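Side-chain contacts in conserved membrane protein (Chlamydia abortus, PDB 6GZU), which appears to be a CE-clan effector that combines deubiquitinating and acetyltransferase activities and induces fragmentation of the Golgi: residues S24-R29 and Q236-T241; F211-L216 and P243-T248. One frame throughout, in Å; residues are numbered along the deposited sequence.

Contact 1: residues S24-R29 and Q236-T241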
loop_
_atom_site.group_PDB
_atom_site.type_symbol
_atom_site.label_atom_id
_atom_site.label_comp_id
_atom_site.label_asym_id
_atom_site.label_seq_id
_atom_site.Cartn_x
_atom_site.Cartn_y
_atom_site.Cartn_z
ATOM N N SER A 24 4.447 -4.463 -6.924
ATOM C CA SER A 24 5.506 -4.583 -5.924
ATOM C C SER A 24 6.866 -4.210 -6.495
ATOM O O SER A 24 7.691 -3.668 -5.765
ATOM C CB SER A 24 5.548 -6.004 -5.373
ATOM O OG SER A 24 4.399 -6.242 -4.583
ATOM N N THR A 25 7.093 -4.489 -7.771
ATOM C CA THR A 25 8.354 -4.121 -8.409
ATOM C C THR A 25 8.479 -2.605 -8.380
ATOM O O THR A 25 9.569 -2.095 -8.121
ATOM C CB THR A 25 8.400 -4.653 -9.862
ATOM O OG1 THR A 25 8.443 -6.080 -9.810
ATOM C CG2 THR A 25 9.653 -4.193 -10.654
ATOM N N HIS A 26 7.400 -1.882 -8.710
ATOM C CA HIS A 26 7.473 -0.425 -8.636
ATOM C C HIS A 26 7.706 0.099 -7.227
ATOM O O HIS A 26 8.425 1.082 -7.042
ATOM C CB HIS A 26 6.292 0.278 -9.330
ATOM C CG HIS A 26 6.598 1.701 -9.671
ATOM N ND1 HIS A 26 7.576 2.033 -10.594
ATOM C CD2 HIS A 26 6.121 2.866 -9.172
ATOM C CE1 HIS A 26 7.653 3.352 -10.674
ATOM N NE2 HIS A 26 6.796 3.877 -9.804
ATOM N N LEU A 27 7.078 -0.517 -6.233
ATOM C CA LEU A 27 7.340 -0.137 -4.838
ATOM C C LEU A 27 8.807 -0.322 -4.487
ATOM O O LEU A 27 9.421 0.568 -3.892
ATOM C CB LEU A 27 6.402 -0.873 -3.871
ATOM C CG LEU A 27 4.984 -0.299 -3.742
ATOM C CD1 LEU A 27 4.254 0.127 -4.956
ATOM C CD2 LEU A 27 4.171 -1.328 -2.910
ATOM N N ILE A 28 9.415 -1.433 -4.907
ATOM C CA ILE A 28 10.829 -1.652 -4.650
ATOM C C ILE A 28 11.679 -0.603 -5.381
ATOM O O ILE A 28 12.648 -0.055 -4.814
ATOM C CB ILE A 28 11.275 -3.094 -5.070
ATOM C CG1 ILE A 28 10.682 -4.148 -4.121
ATOM C CG2 ILE A 28 12.824 -3.240 -5.130
ATOM C CD1 ILE A 28 11.186 -4.021 -2.644
ATOM N N ARG A 29 11.343 -0.323 -6.641
ATOM C CA ARG A 29 12.004 0.756 -7.383
ATOM C C ARG A 29 11.935 2.080 -6.585
ATOM O O ARG A 29 12.955 2.744 -6.378
ATOM C CB ARG A 29 11.337 0.891 -8.741
ATOM C CG ARG A 29 11.860 1.928 -9.671
ATOM C CD ARG A 29 11.062 1.861 -11.001
ATOM N NE ARG A 29 11.285 0.652 -11.782
ATOM C CZ ARG A 29 10.382 -0.274 -12.125
ATOM N NH1 ARG A 29 9.095 -0.187 -11.765
ATOM N NH2 ARG A 29 10.791 -1.334 -12.830
ATOM N N GLN A 236 0.749 6.583 -20.274
ATOM C CA GLN A 236 1.767 6.089 -21.189
ATOM C C GLN A 236 3.106 6.755 -20.932
ATOM O O GLN A 236 4.151 6.108 -20.993
ATOM C CB GLN A 236 1.366 6.364 -22.631
ATOM C CG GLN A 236 2.307 5.774 -23.618
ATOM C CD GLN A 236 1.954 4.331 -23.915
ATOM O OE1 GLN A 236 2.089 3.454 -23.058
ATOM N NE2 GLN A 236 1.467 4.082 -25.144
ATOM N N GLU A 237 3.074 8.062 -20.670
ATOM C CA GLU A 237 4.293 8.814 -20.360
ATOM C C GLU A 237 4.979 8.235 -19.119
ATOM O O GLU A 237 6.202 8.122 -19.072
ATOM C CB GLU A 237 3.948 10.277 -20.083
ATOM C CG GLU A 237 5.161 11.188 -19.916
ATOM C CD GLU A 237 4.809 12.656 -20.142
ATOM N N PHE A 238 4.184 7.877 -18.116
ATOM C CA PHE A 238 4.723 7.247 -16.916
ATOM C C PHE A 238 5.334 5.898 -17.224
ATOM O O PHE A 238 6.475 5.623 -16.816
ATOM C CB PHE A 238 3.609 7.126 -15.856
ATOM C CG PHE A 238 3.947 6.205 -14.730
ATOM C CD1 PHE A 238 4.849 6.604 -13.739
ATOM C CD2 PHE A 238 3.350 4.952 -14.640
ATOM C CE1 PHE A 238 5.153 5.774 -12.665
ATOM C CE2 PHE A 238 3.663 4.085 -13.572
ATOM C CZ PHE A 238 4.574 4.514 -12.576
ATOM N N LEU A 239 4.625 5.069 -18.013
ATOM C CA LEU A 239 5.175 3.774 -18.383
ATOM C C LEU A 239 6.494 3.904 -19.124
ATOM O O LEU A 239 7.404 3.075 -18.947
ATOM C CB LEU A 239 4.165 2.972 -19.213
ATOM C CG LEU A 239 2.945 2.506 -18.405
ATOM C CD1 LEU A 239 1.942 1.865 -19.354
ATOM C CD2 LEU A 239 3.354 1.533 -17.294
ATOM N N GLU A 240 6.625 4.953 -19.931
ATOM C CA GLU A 240 7.801 5.064 -20.773
ATOM C C GLU A 240 9.043 5.464 -19.984
ATOM O O GLU A 240 10.150 5.352 -20.515
ATOM C CB GLU A 240 7.563 5.963 -21.996
ATOM C CG GLU A 240 6.691 5.254 -23.021
ATOM C CD GLU A 240 6.199 6.136 -24.159
ATOM O OE1 GLU A 240 6.474 7.361 -24.177
ATOM O OE2 GLU A 240 5.523 5.592 -25.056
ATOM N N THR A 241 8.874 5.868 -18.718
ATOM C CA THR A 241 10.017 6.170 -17.836
ATOM C C THR A 241 10.598 4.887 -17.231
ATOM O O THR A 241 11.776 4.822 -16.846
ATOM C CB THR A 241 9.656 7.132 -16.665
ATOM O OG1 THR A 241 8.847 6.456 -15.690
ATOM C CG2 THR A 241 8.907 8.360 -17.155
#
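His26 on helix 20-33 turns a face of its imidazole to the rim of the Phe238 ring, which reaches over from helix 228-241. From CB, the chain runs with CG anti to the backbone N (chi1 -160°), which carries the ring out from its own helix toward helix 228-241. The ring atoms meet different partners. CD2 lies on the far fringe of the contact, 4.1 Å from Phe238 CZ. ND1 accepts a hydrogen bond of 2.9 Å from Arg29 NH1, one helical turn on; NH1 lies in the imidazole plane and ND1 close to the guanidinium plane, though the two planes are twisted against each other. CE1 and NE2 lie beneath the phenyl rim, His26 NE2 being the closest at 3.6 Å from Phe238 CZ and 3.8 Å from Phe238 CE1. NE2 also hydrogen-bonds Asp213 of helix 204-217, so the imidazole is gripped at both nitrogens; with ND1 an acceptor, a proton on NE2 is the likely form. These two bonds probably fix the ring's rotation, with one face toward Phe238. The phenylalanine approaches from the opposite direction, edge first: the ring planes of Phe238 and His26 stand at 81°, and their ring centroids are 5.2 Å apart. CZ hovers off-centre over the imidazole, toward its rim. Elsewhere the phenyl ring packs on Ile206, Leu210 and Asp213. On the backbone behind it, Phe238 O takes a 2.8 Å hydrogen bond from Thr241 OG1. Both touching residues are buried. This is an offset edge-to-face (T-shaped) aromatic pair at a three-helix junction, joining helix 20-33 to helices 204-217 and 228-241 of this CE-clan, Ulp1-like fragment, remote from the zinc site.

Contact 2: residues F211-L216 and P243-T248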
loop_
_atom_site.group_PDB
_atom_site.type_symbol
_atom_site.label_atom_id
_atom_site.label_comp_id
_atom_site.label_asym_id
_atom_site.label_seq_id
_atom_site.Cartn_x
_atom_site.Cartn_y
_atom_site.Cartn_z
ATOM N N PHE A 211 0.587 7.234 -8.661
ATOM C CA PHE A 211 0.236 8.085 -7.531
ATOM C C PHE A 211 1.311 8.041 -6.449
ATOM O O PHE A 211 1.716 9.099 -5.922
ATOM C CB PHE A 211 -1.135 7.735 -6.953
ATOM C CG PHE A 211 -1.470 8.543 -5.741
ATOM C CD1 PHE A 211 -1.803 9.897 -5.880
ATOM C CD2 PHE A 211 -1.343 7.979 -4.484
ATOM C CE1 PHE A 211 -2.055 10.703 -4.772
ATOM C CE2 PHE A 211 -1.615 8.745 -3.343
ATOM C CZ PHE A 211 -1.984 10.116 -3.499
ATOM N N LEU A 212 1.723 6.842 -6.071
ATOM C CA LEU A 212 2.695 6.755 -4.978
ATOM C C LEU A 212 3.997 7.453 -5.395
ATOM O O LEU A 212 4.636 8.137 -4.600
ATOM C CB LEU A 212 2.990 5.306 -4.607
ATOM C CG LEU A 212 3.981 5.161 -3.433
ATOM C CD1 LEU A 212 3.397 5.774 -2.150
ATOM C CD2 LEU A 212 4.247 3.697 -3.236
ATOM N N ASP A 213 4.417 7.247 -6.640
ATOM C CA ASP A 213 5.584 7.909 -7.218
ATOM C C ASP A 213 5.538 9.422 -6.966
ATOM O O ASP A 213 6.473 10.018 -6.429
ATOM C CB ASP A 213 5.589 7.612 -8.709
ATOM C CG ASP A 213 6.939 7.652 -9.293
ATOM O OD1 ASP A 213 7.593 8.710 -9.210
ATOM O OD2 ASP A 213 7.355 6.627 -9.865
ATOM N N LYS A 214 4.418 10.038 -7.313
ATOM C CA LYS A 214 4.277 11.467 -7.147
ATOM C C LYS A 214 4.076 11.887 -5.707
ATOM O O LYS A 214 4.578 12.925 -5.299
ATOM C CB LYS A 214 3.088 11.921 -7.984
ATOM C CG LYS A 214 3.172 11.499 -9.434
ATOM C CD LYS A 214 3.636 12.611 -10.271
ATOM C CE LYS A 214 3.637 12.159 -11.717
ATOM N NZ LYS A 214 4.545 12.935 -12.584
ATOM N N TYR A 215 3.324 11.095 -4.951
ATOM C CA TYR A 215 3.080 11.373 -3.525
ATOM C C TYR A 215 4.381 11.459 -2.764
ATOM O O TYR A 215 4.510 12.297 -1.856
ATOM C CB TYR A 215 2.166 10.295 -2.907
ATOM C CG TYR A 215 1.977 10.381 -1.418
ATOM C CD1 TYR A 215 2.863 9.752 -0.558
ATOM C CD2 TYR A 215 0.892 11.067 -0.861
ATOM C CE1 TYR A 215 2.697 9.826 0.817
ATOM C CE2 TYR A 215 0.744 11.158 0.510
ATOM C CZ TYR A 215 1.654 10.541 1.344
ATOM O OH TYR A 215 1.518 10.583 2.719
ATOM N N LEU A 216 5.328 10.572 -3.075
ATOM C CA LEU A 216 6.575 10.536 -2.310
ATOM C C LEU A 216 7.448 11.779 -2.577
ATOM O O LEU A 216 8.314 12.137 -1.755
ATOM C CB LEU A 216 7.365 9.228 -2.605
ATOM C CG LEU A 216 6.701 7.964 -2.003
ATOM C CD1 LEU A 216 7.391 6.714 -2.522
ATOM C CD2 LEU A 216 6.753 7.979 -0.447
ATOM N N PRO A 243 11.642 1.957 -18.202
ATOM C CA PRO A 243 12.885 1.256 -18.610
ATOM C C PRO A 243 14.172 1.994 -18.261
ATOM O O PRO A 243 15.254 1.384 -18.235
ATOM C CB PRO A 243 12.712 1.147 -20.144
ATOM C CG PRO A 243 11.223 1.113 -20.343
ATOM C CD PRO A 243 10.731 2.144 -19.352
ATOM N N GLN A 244 14.076 3.292 -17.988
ATOM C CA GLN A 244 15.245 4.056 -17.574
ATOM C C GLN A 244 15.467 4.013 -16.071
ATOM O O GLN A 244 16.420 4.603 -15.556
ATOM C CB GLN A 244 15.137 5.508 -18.042
ATOM C CG GLN A 244 15.123 5.683 -19.580
ATOM C CD GLN A 244 13.716 5.786 -20.127
ATOM O OE1 GLN A 244 12.871 6.499 -19.566
ATOM N NE2 GLN A 244 13.445 5.064 -21.239
ATOM N N ARG A 245 14.595 3.302 -15.373
ATOM C CA ARG A 245 14.631 3.213 -13.909
ATOM C C ARG A 245 14.763 1.773 -13.362
ATOM O O ARG A 245 13.911 1.311 -12.601
ATOM C CB ARG A 245 13.363 3.867 -13.320
ATOM C CG ARG A 245 13.140 5.313 -13.756
ATOM C CD ARG A 245 11.712 5.766 -13.442
ATOM N NE ARG A 245 11.492 5.886 -12.021
ATOM C CZ ARG A 245 10.300 6.126 -11.484
ATOM N NH1 ARG A 245 10.192 6.212 -10.183
ATOM N NH2 ARG A 245 9.214 6.235 -12.259
ATOM N N PRO A 246 15.847 1.072 -13.733
ATOM C CA PRO A 246 16.018 -0.312 -13.304
ATOM C C PRO A 246 16.249 -0.390 -11.795
ATOM O O PRO A 246 16.751 0.547 -11.151
ATOM C CB PRO A 246 17.271 -0.738 -14.060
ATOM C CG PRO A 246 18.019 0.588 -14.301
ATOM C CD PRO A 246 16.920 1.529 -14.618
ATOM N N ILE A 247 15.911 -1.543 -11.248
ATOM C CA ILE A 247 16.200 -1.844 -9.843
ATOM C C ILE A 247 17.663 -2.251 -9.774
ATOM O O ILE A 247 18.108 -3.081 -10.565
ATOM C CB ILE A 247 15.279 -2.955 -9.354
ATOM C CG1 ILE A 247 13.834 -2.407 -9.207
ATOM C CG2 ILE A 247 15.821 -3.561 -8.026
ATOM C CD1 ILE A 247 12.825 -3.485 -9.002
ATOM N N THR A 248 18.445 -1.633 -8.888
ATOM C CA THR A 248 19.892 -1.938 -8.848
ATOM C C THR A 248 20.401 -2.332 -7.455
ATOM O O THR A 248 21.535 -2.781 -7.321
ATOM C CB THR A 248 20.812 -0.759 -9.341
ATOM O OG1 THR A 248 20.703 0.338 -8.401
ATOM C CG2 THR A 248 20.392 -0.292 -10.723
#
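Asp213 and Arg245 meet head-on in a salt bridge between helix 204-217 and the loop that follows helix 228-241. The tight part is a single oxygen: Asp213 OD2 lies 2.9 Å from Arg245 NH1 and 3.1 Å from Arg245 NH2, so both terminal nitrogens converge end-on upon it. The oxygen lies almost exactly in the guanidinium plane, whereas relative to the carboxylate the donors come on the syn side of OD2, somewhat tilted out of plane. The two planes are turned 72° apart, which rules out the flat, two-oxygen pairing, and Asp213 OD1 stays 3.7 Å from Arg245 NH1. His26 adds its own hydrogen bond to OD2, giving that oxygen three donors and probably stabilising its negative charge. Arg245 reaches so far because its chain is largely extended, with one bend at chi3 (69°), covering a little over half of the 12.2 Å between the CA atoms of Asp213 and Arg245. Away from this end the contact is loose: the neighbouring Pro243, Pro246 and Thr248 are exposed, and the loop touches the helix through the arginine alone. NH2 also makes a weak hydrogen bond to Thr241 OG1. The result is a surface ion pair that ties a C-terminal loop to a helix of the Ulp1-like protease domain.

Overall arrangement
Contacts 1 and 2 form one continuous cluster, their centres about 5 Å apart, and their segments alternate along the chain. His26 NE2 lies 2.8 Å from Asp213 OD2, joining the aromatic pair to the ion pair, and Arg29 NE sits 2.8 Å from Arg245 O, so the loop 243-248 is held to helix 20-33 by its backbone too. Apolar contact, Thr25 CG2 to Ile247 CD1 at 3.6 Å, extends the join. The cluster lies away from the zinc ion. The helix that carries Asp213, 204-217, begins at Cys204, whose geometry with His134 and Asp151 is consistent with a CE-clan catalytic triad.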